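Long-range contacts in 5-ketofructose reductase (Gluconobacter sp., PDB 7COK), which reduces 5-ketofructose, probably with a nicotinamide cofactor bound by its Rossmann-type domain, and belongs to a novel class of the shikimate dehydrogenase family: residues 7-12 / 36-41; 73-78 / 90-95; 247-252 / 276-281; 110-115 / 141-146. All blocks are in the same frame, centred on the assembly; numbering follows the deposited sequence.

Contacts 1 and 2 both reach the mixed sheet of the substrate-binding domain, with centres 21 Å apart and nearest atoms about 7 Å apart. Contact 1 pairs strands 9-15 and 38-44, while contact 2 packs the loop around 73-78 against the chain that enters strand 94-98. Contact 4 lies against the Rossmann-type sheet, its centre 19 Å from those of contacts 2 and 3. Contacts 3 and 4 touch directly: M251 CG comes within 3.6 Å of S115 OG, and M251 SD lies 3.7 Å from F112 CB. Helix 248-264 runs past all four: it begins in contact 3, M251 packs on contact 4, Q255 and W263 on contact 2, W263 and L264 on contact 1. The structure is ligand-free.

Contact 1: residues 7-12 / 36-41; sequences RSILTG and LDARYI
The carbonyl oxygen of R39 is gripped twice by T11. T11 N reaches R39 O at 3.0 Å, nearly along the C=O axis, and T11 OG1 reaches the same oxygen at 2.7 Å from 33° off the carbonyl plane. The hydroxyl gets there because OG1 sits between the backbone N and the carbonyl carbon (chi1 61°); it also bonds Y31 of helix 23-34. The parallel pairing continues on both sides of this point: I9 N bonds D37 O, R39 N bonds I9 O at 2.8 Å, and I41 N bonds T11 O. Before the strands begin, S8 OG donates to D37 OD1 at 2.7 Å on the syn side of the carboxylate, and S8 CB rests 3.7 Å from R39 CG. The guanidinium of R39 goes on to E28 of the second subunit, which forms a salt bridge with it. On the face of I9 and T11, I9 CB meets A38 CB at 3.9 Å. Y40 lays its ring under the backbone of G12, whose CA stands 3.8 Å from the ring centroid, 3° off the normal, a CH-pi contact; the Y40 hydroxyl bonds N66. An alanine at Y40 would probably leave the G12 CA without its aromatic cover and N66 OD1 without the hydroxyl. Helix 23-34 connects the two strands, so the pairing closes a beta-alpha-beta crossover at the edge of the mixed sheet within this chain, where the second subunit packs on R39 and I41, in the substrate-binding domain of the shikimate dehydrogenase family.

Contact 2: residues 73-78 / 90-95; sequences VAVLDH and GAVNCV
V75 and V92 carry the side-chain packing here, crossing at about a right angle. V75 CG1 stands between its own backbone N and carbonyl carbon (chi1 78°), and from there it meets V92 CB at 3.8 Å and V92 CG1 at 4.0 Å. A second apolar pair lies beside it, with L76 CD1 4.0 Å from V92 CG2, so V92 receives one neighbour on each of its methyl branches. At the start of the contact V73 CG2 approaches A91 CB more loosely, at 4.2 Å.

The other kind of approach is methyl to backbone. L76 CD1 comes up beside the A91-V92 peptide, 3.7 Å from both A91 CA and V92 N. V73 CG2 comes to 3.7 Å from G90 O. G90 itself follows helix 84-89 with a positive phi of 85°, a conformation in which any side chain would collide with the carbonyl oxygen of the residue before and which therefore suits glycine.

Hydrogen bonds do not cross between 73-78 and 90-95. Polar ties lie just beyond: V92 pairs through its backbone with K72, and A91 O accepts from the N106 side chain. N93 and C94 both face H105, a classic beta bulge where strand 94-98 begins in the mixed sheet. V75 and L76 of the 3-10 segment thus meet the incoming chain through methyl groups, on V92 and on the backbone. Such a contact depends on close shape and on burial of V75 and V92, with no directional bond between the two segments to fix their spacing.

Contact 3: residues 247-252 / 276-281; sequences DGLGML and TLENIF
L249 reaches across from the first turn of helix 248-264 to helix 270-281. Its CG lies anti to the backbone N (chi1 -174°), which puts CG beside L277. There it is 3.9 Å from L277 CD1 and 4.0 Å from L277 CB, the two leucines passing one another and pointing opposite ways. Of the branch tips, CD2 lies 4.1 Å from L277 CD1, whereas CD1 goes further, between a carboxylate and a ring: 3.5 Å from E278 OE2 and 3.8 Å from F281 CD2, at the edge of the F281 ring near its plane. These are two of the C-terminal helices of the shikimate dehydrogenase fold, with segment axes 10.9 Å apart at their closest. An alanine at L249 would probably open a gap between the helices, beside L277, E278 and the F281 ring edge, and leave L277 CD1 with L252 as its remaining partner across the contact. L252 CD1 touches that same methyl at 4.1 Å, crossing L277 at about a right angle. Just before the helix, D247 takes the N-cap position: D247 OD1 accepts from G250 N from above the carboxylate plane, with an N-H...O angle of 167°.

Contact 4: residues 110-115 / 141-146; sequences KGFLAS and VELALA
K110, at the start of helix 110-117, extends its chain to E142 on helix 134-145, which follows a turn with a GxGxxA-like sequence, consistent with the nucleotide-binding turn of a Rossmann fold. The chain runs extended until its last bond, where chi4 of -58° turns NZ to the carboxylate. NZ makes a salt bridge there, 3.2 Å from E142 OE1, which it meets from above the carboxylate plane, and a weak bond to E142 OE2. The aliphatic part helps as well: K110 CG lies 3.6 Å from E142 OE2. E142 OE2 has its stronger partner in the S85 hydroxyl of helix 84-89; the lysine probably balances the charge of the buried carboxylate, and the serine hydroxyl adds a hydrogen bond.

Two residues on, F112 swings its ring toward L143. F112 CE2 stands 3.9 Å from L143 CG, and L143 CD2 lies at the ring edge, in its plane. Both residues also pack on I195 of strand 193-196, which places the helix pair against the parallel sheet. M251 of helix 248-264 packs against F112 at its CB.

L113 follows and reaches A146 at the end of helix 134-145. Its CD1 lies 4.1 Å from A146 CB and farther, 4.4 Å, from L143 CD2, while P122 adds a further neighbour to both L113 and A146. The last touch is methyl on methyl, L113 CD2 4.0 Å from A146 CB.

Contact 1: residues 7-12 / 36-41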
loop_
_atom_site.group_PDB
_atom_site.type_symbol
_atom_site.label_atom_id
_atom_site.label_comp_id
_atom_site.label_asym_id
_atom_site.label_seq_id
_atom_site.Cartn_x
_atom_site.Cartn_y
_atom_site.Cartn_z
ATOM N N ARG A 7 10.501 0.495 -5.468
ATOM C CA ARG A 7 9.399 -0.444 -5.497
ATOM C C ARG A 7 9.495 -1.434 -4.350
ATOM O O ARG A 7 10.295 -2.378 -4.411
ATOM C CB ARG A 7 9.337 -1.176 -6.821
ATOM C CG ARG A 7 8.151 -2.104 -6.872
ATOM C CD ARG A 7 8.242 -3.041 -8.046
ATOM N NE ARG A 7 7.017 -3.829 -8.106
ATOM C CZ ARG A 7 6.693 -4.678 -9.082
ATOM N NH1 ARG A 7 7.488 -4.870 -10.126
ATOM N NH2 ARG A 7 5.527 -5.315 -9.024
ATOM N N SER A 8 8.696 -1.192 -3.306
ATOM C CA SER A 8 8.575 -2.135 -2.181
ATOM C C SER A 8 7.661 -3.295 -2.537
ATOM O O SER A 8 6.723 -3.127 -3.309
ATOM C CB SER A 8 8.006 -1.427 -0.950
ATOM O OG SER A 8 8.723 -0.241 -0.637
ATOM N N ILE A 9 7.918 -4.458 -1.953
ATOM C CA ILE A 9 7.027 -5.617 -2.054
ATOM C C ILE A 9 5.754 -5.224 -1.302
ATOM O O ILE A 9 5.828 -4.652 -0.198
ATOM C CB ILE A 9 7.667 -6.882 -1.418
ATOM C CG1 ILE A 9 8.951 -7.321 -2.160
ATOM C CG2 ILE A 9 6.625 -7.999 -1.295
ATOM C CD1 ILE A 9 9.876 -8.260 -1.399
ATOM N N LEU A 10 4.586 -5.496 -1.901
ATOM C CA LEU A 10 3.320 -5.079 -1.308
ATOM C C LEU A 10 2.531 -6.274 -0.827
ATOM O O LEU A 10 2.379 -7.268 -1.540
ATOM C CB LEU A 10 2.484 -4.274 -2.309
ATOM C CG LEU A 10 3.173 -2.984 -2.798
ATOM C CD1 LEU A 10 2.346 -2.344 -3.901
ATOM C CD2 LEU A 10 3.416 -2.015 -1.631
ATOM N N THR A 11 2.066 -6.159 0.411
ATOM C CA THR A 11 1.156 -7.075 1.070
ATOM C C THR A 11 0.151 -6.185 1.812
ATOM O O THR A 11 0.321 -4.954 1.848
ATOM C CB THR A 11 1.898 -7.988 2.089
ATOM O OG1 THR A 11 2.514 -7.197 3.125
ATOM C CG2 THR A 11 2.956 -8.852 1.417
ATOM N N GLY A 12 -0.902 -6.771 2.392
ATOM C CA GLY A 12 -1.780 -5.977 3.236
ATOM C C GLY A 12 -2.989 -6.756 3.677
ATOM O O GLY A 12 -2.935 -7.986 3.750
ATOM N N LEU A 36 13.855 -6.167 4.992
ATOM C CA LEU A 36 13.087 -6.490 3.797
ATOM C C LEU A 36 12.355 -5.244 3.389
ATOM O O LEU A 36 11.691 -4.592 4.223
ATOM C CB LEU A 36 12.095 -7.618 4.105
ATOM C CG LEU A 36 11.998 -8.891 3.260
ATOM C CD1 LEU A 36 10.612 -9.509 3.453
ATOM C CD2 LEU A 36 12.285 -8.663 1.790
ATOM N N ASP A 37 12.492 -4.875 2.116
ATOM C CA ASP A 37 11.759 -3.731 1.595
ATOM C C ASP A 37 10.354 -4.194 1.197
ATOM O O ASP A 37 10.050 -4.444 0.032
ATOM C CB ASP A 37 12.486 -3.048 0.447
ATOM C CG ASP A 37 11.701 -1.872 -0.115
ATOM O OD1 ASP A 37 10.807 -1.346 0.602
ATOM O OD2 ASP A 37 11.965 -1.477 -1.276
ATOM N N ALA A 38 9.521 -4.320 2.216
ATOM C CA ALA A 38 8.150 -4.820 2.065
ATOM C C ALA A 38 7.259 -3.949 2.931
ATOM O O ALA A 38 7.707 -3.381 3.933
ATOM C CB ALA A 38 8.046 -6.298 2.463
ATOM N N ARG A 39 5.991 -3.830 2.524
ATOM C CA ARG A 39 5.009 -3.021 3.235
ATOM C C ARG A 39 3.747 -3.839 3.416
ATOM O O ARG A 39 3.438 -4.693 2.613
ATOM C CB ARG A 39 4.691 -1.778 2.419
ATOM C CG ARG A 39 5.908 -0.912 2.109
ATOM C CD ARG A 39 5.521 0.338 1.358
ATOM N NE ARG A 39 4.960 1.296 2.302
ATOM C CZ ARG A 39 4.641 2.548 2.010
ATOM N NH1 ARG A 39 4.803 3.020 0.779
ATOM N NH2 ARG A 39 4.150 3.312 2.964
ATOM N N TYR A 40 3.002 -3.522 4.474
ATOM C CA TYR A 40 1.703 -4.115 4.747
ATOM C C TYR A 40 0.705 -2.980 4.749
ATOM O O TYR A 40 0.763 -2.089 5.612
ATOM C CB TYR A 40 1.749 -4.779 6.109
ATOM C CG TYR A 40 0.529 -5.633 6.447
ATOM C CD1 TYR A 40 -0.636 -5.051 6.961
ATOM C CD2 TYR A 40 0.555 -7.011 6.288
ATOM C CE1 TYR A 40 -1.736 -5.833 7.308
ATOM C CE2 TYR A 40 -0.547 -7.788 6.627
ATOM C CZ TYR A 40 -1.679 -7.187 7.149
ATOM O OH TYR A 40 -2.781 -7.973 7.501
ATOM N N ILE A 41 -0.245 -3.038 3.811
ATOM C CA ILE A 41 -1.231 -1.994 3.618
ATOM C C ILE A 41 -2.592 -2.402 4.208
ATOM O O ILE A 41 -3.286 -3.265 3.659
ATOM C CB ILE A 41 -1.363 -1.616 2.108
ATOM C CG1 ILE A 41 0.023 -1.372 1.439
ATOM C CG2 ILE A 41 -2.312 -0.446 1.928
ATOM C CD1 ILE A 41 0.964 -0.414 2.141
#

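Contact 2: residues 73-78 / 90-95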
loop_
_atom_site.group_PDB
_atom_site.type_symbol
_atom_site.label_atom_id
_atom_site.label_comp_id
_atom_site.label_asym_id
_atom_site.label_seq_id
_atom_site.Cartn_x
_atom_site.Cartn_y
_atom_site.Cartn_z
ATOM N N VAL A 73 -15.406 -15.609 4.531
ATOM C CA VAL A 73 -16.226 -16.562 3.771
ATOM C C VAL A 73 -16.428 -16.043 2.334
ATOM O O VAL A 73 -16.259 -16.777 1.353
ATOM C CB VAL A 73 -17.553 -16.914 4.507
ATOM C CG1 VAL A 73 -18.407 -17.853 3.668
ATOM C CG2 VAL A 73 -17.229 -17.574 5.837
ATOM N N ALA A 74 -16.758 -14.765 2.220
ATOM C CA ALA A 74 -17.069 -14.164 0.931
ATOM C C ALA A 74 -15.887 -14.235 -0.042
ATOM O O ALA A 74 -16.065 -14.420 -1.242
ATOM C CB ALA A 74 -17.489 -12.720 1.144
ATOM N N VAL A 75 -14.662 -14.141 0.475
ATOM C CA VAL A 75 -13.492 -14.143 -0.394
ATOM C C VAL A 75 -13.340 -15.446 -1.186
ATOM O O VAL A 75 -12.721 -15.430 -2.239
ATOM C CB VAL A 75 -12.192 -13.756 0.376
ATOM C CG1 VAL A 75 -11.663 -14.936 1.194
ATOM C CG2 VAL A 75 -11.135 -13.207 -0.571
ATOM N N LEU A 76 -13.926 -16.548 -0.701
ATOM C CA LEU A 76 -13.766 -17.813 -1.429
ATOM C C LEU A 76 -14.234 -17.712 -2.879
ATOM O O LEU A 76 -13.649 -18.356 -3.758
ATOM C CB LEU A 76 -14.442 -18.985 -0.715
ATOM C CG LEU A 76 -13.594 -19.684 0.344
ATOM C CD1 LEU A 76 -13.592 -18.915 1.655
ATOM C CD2 LEU A 76 -14.149 -21.096 0.531
ATOM N N ASP A 77 -15.246 -16.877 -3.113
ATOM C CA ASP A 77 -15.788 -16.598 -4.465
ATOM C C ASP A 77 -14.790 -15.971 -5.441
ATOM O O ASP A 77 -14.986 -15.994 -6.669
ATOM C CB ASP A 77 -16.991 -15.642 -4.372
ATOM C CG ASP A 77 -18.198 -16.265 -3.726
ATOM O OD1 ASP A 77 -18.460 -17.474 -3.937
ATOM O OD2 ASP A 77 -18.902 -15.519 -3.009
ATOM N N HIS A 78 -13.719 -15.385 -4.915
ATOM C CA HIS A 78 -12.802 -14.629 -5.759
ATOM C C HIS A 78 -11.428 -15.265 -5.954
ATOM O O HIS A 78 -10.535 -14.655 -6.561
ATOM C CB HIS A 78 -12.650 -13.224 -5.192
ATOM C CG HIS A 78 -13.948 -12.573 -4.854
ATOM N ND1 HIS A 78 -14.910 -12.289 -5.803
ATOM C CD2 HIS A 78 -14.461 -12.179 -3.666
ATOM C CE1 HIS A 78 -15.950 -11.731 -5.210
ATOM N NE2 HIS A 78 -15.707 -11.658 -3.915
ATOM N N GLY A 90 -13.972 -23.705 5.475
ATOM C CA GLY A 90 -14.934 -22.938 4.698
ATOM C C GLY A 90 -14.699 -21.453 4.801
ATOM O O GLY A 90 -15.607 -20.643 4.598
ATOM N N ALA A 91 -13.451 -21.094 5.090
ATOM C CA ALA A 91 -13.084 -19.701 5.215
ATOM C C ALA A 91 -11.591 -19.549 4.932
ATOM O O ALA A 91 -10.820 -20.483 5.161
ATOM C CB ALA A 91 -13.440 -19.183 6.603
ATOM N N VAL A 92 -11.212 -18.360 4.458
ATOM C CA VAL A 92 -9.842 -18.006 4.108
ATOM C C VAL A 92 -9.490 -16.654 4.749
ATOM O O VAL A 92 -10.253 -15.678 4.673
ATOM C CB VAL A 92 -9.705 -17.913 2.565
ATOM C CG1 VAL A 92 -8.467 -17.110 2.171
ATOM C CG2 VAL A 92 -9.618 -19.292 1.946
ATOM N N ASN A 93 -8.315 -16.594 5.366
ATOM C CA ASN A 93 -7.824 -15.361 5.947
ATOM C C ASN A 93 -6.465 -14.946 5.385
ATOM O O ASN A 93 -5.987 -13.903 5.767
ATOM C CB ASN A 93 -7.723 -15.470 7.470
ATOM C CG ASN A 93 -6.610 -16.408 7.901
ATOM O OD1 ASN A 93 -6.654 -17.591 7.617
ATOM N ND2 ASN A 93 -5.613 -15.881 8.575
ATOM N N CYS A 94 -5.846 -15.760 4.525
ATOM C CA CYS A 94 -4.517 -15.477 3.996
ATOM C C CYS A 94 -4.473 -15.912 2.549
ATOM O O CYS A 94 -4.626 -17.107 2.236
ATOM C CB CYS A 94 -3.488 -16.247 4.800
ATOM S SG CYS A 94 -1.768 -16.028 4.230
ATOM N N VAL A 95 -4.285 -14.941 1.673
ATOM C CA VAL A 95 -4.263 -15.185 0.226
ATOM C C VAL A 95 -2.871 -14.912 -0.300
ATOM O O VAL A 95 -2.301 -13.873 -0.020
ATOM C CB VAL A 95 -5.313 -14.311 -0.525
ATOM C CG1 VAL A 95 -5.231 -14.522 -2.055
ATOM C CG2 VAL A 95 -6.719 -14.616 -0.016
#

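Contact 3: residues 247-252 / 276-281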
loop_
_atom_site.group_PDB
_atom_site.type_symbol
_atom_site.label_atom_id
_atom_site.label_comp_id
_atom_site.label_asym_id
_atom_site.label_seq_id
_atom_site.Cartn_x
_atom_site.Cartn_y
_atom_site.Cartn_z
ATOM N N ASP A 247 0.308 -18.882 25.266
ATOM C CA ASP A 247 -0.471 -17.660 25.195
ATOM C C ASP A 247 -0.887 -17.226 23.780
ATOM O O ASP A 247 -0.275 -17.610 22.764
ATOM C CB ASP A 247 0.270 -16.541 25.927
ATOM C CG ASP A 247 1.426 -16.011 25.132
ATOM O OD1 ASP A 247 1.196 -15.128 24.271
ATOM O OD2 ASP A 247 2.561 -16.460 25.370
ATOM N N GLY A 248 -1.939 -16.422 23.733
ATOM C CA GLY A 248 -2.570 -16.056 22.470
ATOM C C GLY A 248 -1.796 -15.043 21.677
ATOM O O GLY A 248 -1.983 -14.927 20.471
ATOM N N LEU A 249 -0.931 -14.284 22.353
ATOM C CA LEU A 249 -0.088 -13.292 21.655
ATOM C C LEU A 249 0.948 -14.048 20.829
ATOM O O LEU A 249 1.118 -13.752 19.644
ATOM C CB LEU A 249 0.511 -12.303 22.671
ATOM C CG LEU A 249 1.308 -11.089 22.191
ATOM C CD1 LEU A 249 1.358 -10.057 23.306
ATOM C CD2 LEU A 249 2.724 -11.443 21.798
ATOM N N GLY A 250 1.583 -15.062 21.424
ATOM C CA GLY A 250 2.490 -15.927 20.672
ATOM C C GLY A 250 1.812 -16.547 19.452
ATOM O O GLY A 250 2.423 -16.755 18.402
ATOM N N MET A 251 0.535 -16.884 19.600
ATOM C CA MET A 251 -0.199 -17.519 18.498
ATOM C C MET A 251 -0.425 -16.542 17.348
ATOM O O MET A 251 -0.270 -16.896 16.169
ATOM C CB MET A 251 -1.536 -18.064 18.991
ATOM C CG MET A 251 -1.439 -19.173 19.999
ATOM S SD MET A 251 -3.107 -19.725 20.408
ATOM C CE MET A 251 -2.818 -20.442 22.028
ATOM N N LEU A 252 -0.789 -15.309 17.685
ATOM C CA LEU A 252 -0.896 -14.256 16.687
ATOM C C LEU A 252 0.434 -14.021 15.971
ATOM O O LEU A 252 0.466 -13.888 14.747
ATOM C CB LEU A 252 -1.367 -12.968 17.352
ATOM C CG LEU A 252 -2.833 -12.571 17.374
ATOM C CD1 LEU A 252 -2.890 -11.146 17.896
ATOM C CD2 LEU A 252 -3.494 -12.677 16.006
ATOM N N THR A 276 6.420 -5.920 19.679
ATOM C CA THR A 276 5.566 -4.900 19.060
ATOM C C THR A 276 4.105 -4.981 19.574
ATOM O O THR A 276 3.503 -3.953 19.931
ATOM C CB THR A 276 5.627 -5.035 17.531
ATOM O OG1 THR A 276 6.977 -4.822 17.108
ATOM C CG2 THR A 276 4.721 -4.033 16.818
ATOM N N LEU A 277 3.550 -6.193 19.618
ATOM C CA LEU A 277 2.215 -6.405 20.179
ATOM C C LEU A 277 2.165 -6.115 21.687
ATOM O O LEU A 277 1.220 -5.479 22.159
ATOM C CB LEU A 277 1.737 -7.831 19.889
ATOM C CG LEU A 277 1.370 -8.261 18.471
ATOM C CD1 LEU A 277 0.845 -9.690 18.561
ATOM C CD2 LEU A 277 0.311 -7.349 17.863
ATOM N N GLU A 278 3.199 -6.507 22.433
ATOM C CA GLU A 278 3.236 -6.200 23.882
ATOM C C GLU A 278 3.195 -4.691 24.118
ATOM O O GLU A 278 2.442 -4.213 24.993
ATOM C CB GLU A 278 4.481 -6.772 24.551
ATOM C CG GLU A 278 4.643 -8.288 24.500
ATOM C CD GLU A 278 3.924 -9.061 25.602
ATOM O OE1 GLU A 278 3.254 -8.467 26.466
ATOM O OE2 GLU A 278 4.036 -10.305 25.597
ATOM N N ASN A 279 3.956 -3.929 23.317
ATOM C CA ASN A 279 3.940 -2.462 23.418
ATOM C C ASN A 279 2.585 -1.843 23.069
ATOM O O ASN A 279 2.115 -0.939 23.775
ATOM C CB ASN A 279 5.048 -1.807 22.577
ATOM C CG ASN A 279 6.456 -2.112 23.080
ATOM O OD1 ASN A 279 6.646 -2.566 24.199
ATOM N ND2 ASN A 279 7.458 -1.825 22.239
ATOM N N ILE A 280 1.964 -2.329 21.992
ATOM C CA ILE A 280 0.630 -1.882 21.566
ATOM C C ILE A 280 -0.423 -2.143 22.651
ATOM O O ILE A 280 -1.249 -1.272 22.937
ATOM C CB ILE A 280 0.241 -2.521 20.217
ATOM C CG1 ILE A 280 1.062 -1.901 19.088
ATOM C CG2 ILE A 280 -1.237 -2.301 19.897
ATOM C CD1 ILE A 280 1.143 -2.772 17.856
ATOM N N PHE A 281 -0.381 -3.334 23.246
ATOM C CA PHE A 281 -1.356 -3.736 24.256
ATOM C C PHE A 281 -1.136 -3.077 25.613
ATOM O O PHE A 281 -2.070 -3.027 26.426
ATOM C CB PHE A 281 -1.368 -5.255 24.449
ATOM C CG PHE A 281 -1.792 -6.043 23.240
ATOM C CD1 PHE A 281 -2.624 -5.504 22.252
ATOM C CD2 PHE A 281 -1.355 -7.359 23.099
ATOM C CE1 PHE A 281 -2.998 -6.261 21.150
ATOM C CE2 PHE A 281 -1.718 -8.118 21.999
ATOM C CZ PHE A 281 -2.548 -7.571 21.032
#

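Contact 4: residues 110-115 / 141-146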
loop_
_atom_site.group_PDB
_atom_site.type_symbol
_atom_site.label_atom_id
_atom_site.label_comp_id
_atom_site.label_asym_id
_atom_site.label_seq_id
_atom_site.Cartn_x
_atom_site.Cartn_y
_atom_site.Cartn_z
ATOM N N LYS A 110 -3.499 -22.307 12.671
ATOM C CA LYS A 110 -2.076 -22.665 12.491
ATOM C C LYS A 110 -1.153 -21.957 13.482
ATOM O O LYS A 110 -0.110 -22.519 13.810
ATOM C CB LYS A 110 -1.610 -22.360 11.056
ATOM C CG LYS A 110 -2.235 -23.251 9.994
ATOM C CD LYS A 110 -1.609 -23.043 8.614
ATOM C CE LYS A 110 -2.337 -23.807 7.498
ATOM N NZ LYS A 110 -2.404 -25.281 7.710
ATOM N N GLY A 111 -1.513 -20.746 13.936
ATOM C CA GLY A 111 -0.724 -20.052 14.966
ATOM C C GLY A 111 -0.706 -20.893 16.226
ATOM O O GLY A 111 0.336 -21.102 16.827
ATOM N N PHE A 112 -1.869 -21.400 16.605
ATOM C CA PHE A 112 -1.985 -22.267 17.768
ATOM C C PHE A 112 -1.165 -23.548 17.584
ATOM O O PHE A 112 -0.426 -23.939 18.496
ATOM C CB PHE A 112 -3.457 -22.628 18.061
ATOM C CG PHE A 112 -3.588 -23.854 18.905
ATOM C CD1 PHE A 112 -3.308 -23.795 20.276
ATOM C CD2 PHE A 112 -3.866 -25.096 18.322
ATOM C CE1 PHE A 112 -3.376 -24.944 21.066
ATOM C CE2 PHE A 112 -3.909 -26.244 19.093
ATOM C CZ PHE A 112 -3.659 -26.177 20.457
ATOM N N LEU A 113 -1.318 -24.209 16.438
ATOM C CA LEU A 113 -0.571 -25.415 16.142
ATOM C C LEU A 113 0.937 -25.210 16.215
ATOM O O LEU A 113 1.631 -26.031 16.812
ATOM C CB LEU A 113 -1.038 -26.043 14.832
ATOM C CG LEU A 113 -0.670 -27.487 14.570
ATOM C CD1 LEU A 113 -1.454 -28.408 15.509
ATOM C CD2 LEU A 113 -0.923 -27.891 13.121
ATOM N N ALA A 114 1.446 -24.099 15.672
ATOM C CA ALA A 114 2.875 -23.794 15.799
ATOM C C ALA A 114 3.273 -23.599 17.260
ATOM O O ALA A 114 4.288 -24.131 17.701
ATOM C CB ALA A 114 3.244 -22.573 14.977
ATOM N N SER A 115 2.479 -22.860 18.033
ATOM C CA SER A 115 2.756 -22.736 19.470
ATOM C C SER A 115 2.776 -24.107 20.164
ATOM O O SER A 115 3.681 -24.398 20.960
ATOM C CB SER A 115 1.725 -21.835 20.138
ATOM O OG SER A 115 1.898 -20.461 19.744
ATOM N N VAL A 141 -10.045 -28.189 13.191
ATOM C CA VAL A 141 -9.627 -28.749 11.898
ATOM C C VAL A 141 -8.124 -28.957 11.859
ATOM O O VAL A 141 -7.679 -30.017 11.434
ATOM C CB VAL A 141 -10.121 -27.903 10.710
ATOM C CG1 VAL A 141 -9.488 -28.354 9.377
ATOM C CG2 VAL A 141 -11.638 -28.016 10.606
ATOM N N GLU A 142 -7.345 -27.943 12.253
ATOM C CA GLU A 142 -5.889 -28.068 12.171
ATOM C C GLU A 142 -5.351 -29.200 13.058
ATOM O O GLU A 142 -4.457 -29.954 12.668
ATOM C CB GLU A 142 -5.181 -26.753 12.490
ATOM C CG GLU A 142 -5.454 -25.603 11.518
ATOM C CD GLU A 142 -4.986 -25.801 10.081
ATOM O OE1 GLU A 142 -4.289 -26.779 9.749
ATOM O OE2 GLU A 142 -5.309 -24.942 9.241
ATOM N N LEU A 143 -5.916 -29.356 14.235
ATOM C CA LEU A 143 -5.528 -30.454 15.115
ATOM C C LEU A 143 -5.866 -31.815 14.514
ATOM O O LEU A 143 -5.047 -32.745 14.569
ATOM C CB LEU A 143 -6.229 -30.289 16.467
ATOM C CG LEU A 143 -5.622 -29.344 17.500
ATOM C CD1 LEU A 143 -6.709 -29.031 18.491
ATOM C CD2 LEU A 143 -4.467 -30.023 18.213
ATOM N N ALA A 144 -7.074 -31.929 13.950
ATOM C CA ALA A 144 -7.522 -33.147 13.293
ATOM C C ALA A 144 -6.627 -33.510 12.119
ATOM O O ALA A 144 -6.188 -34.649 12.033
ATOM C CB ALA A 144 -8.966 -33.002 12.850
ATOM N N LEU A 145 -6.326 -32.542 11.239
ATOM C CA LEU A 145 -5.396 -32.780 10.113
ATOM C C LEU A 145 -3.979 -33.107 10.567
ATOM O O LEU A 145 -3.233 -33.802 9.858
ATOM C CB LEU A 145 -5.403 -31.610 9.117
ATOM C CG LEU A 145 -6.729 -31.320 8.409
ATOM C CD1 LEU A 145 -6.522 -30.101 7.521
ATOM C CD2 LEU A 145 -7.283 -32.516 7.632
ATOM N N ALA A 146 -3.610 -32.648 11.760
ATOM C CA ALA A 146 -2.296 -32.917 12.308
ATOM C C ALA A 146 -2.238 -34.208 13.132
ATOM O O ALA A 146 -1.234 -34.454 13.828
ATOM C CB ALA A 146 -1.843 -31.743 13.148
#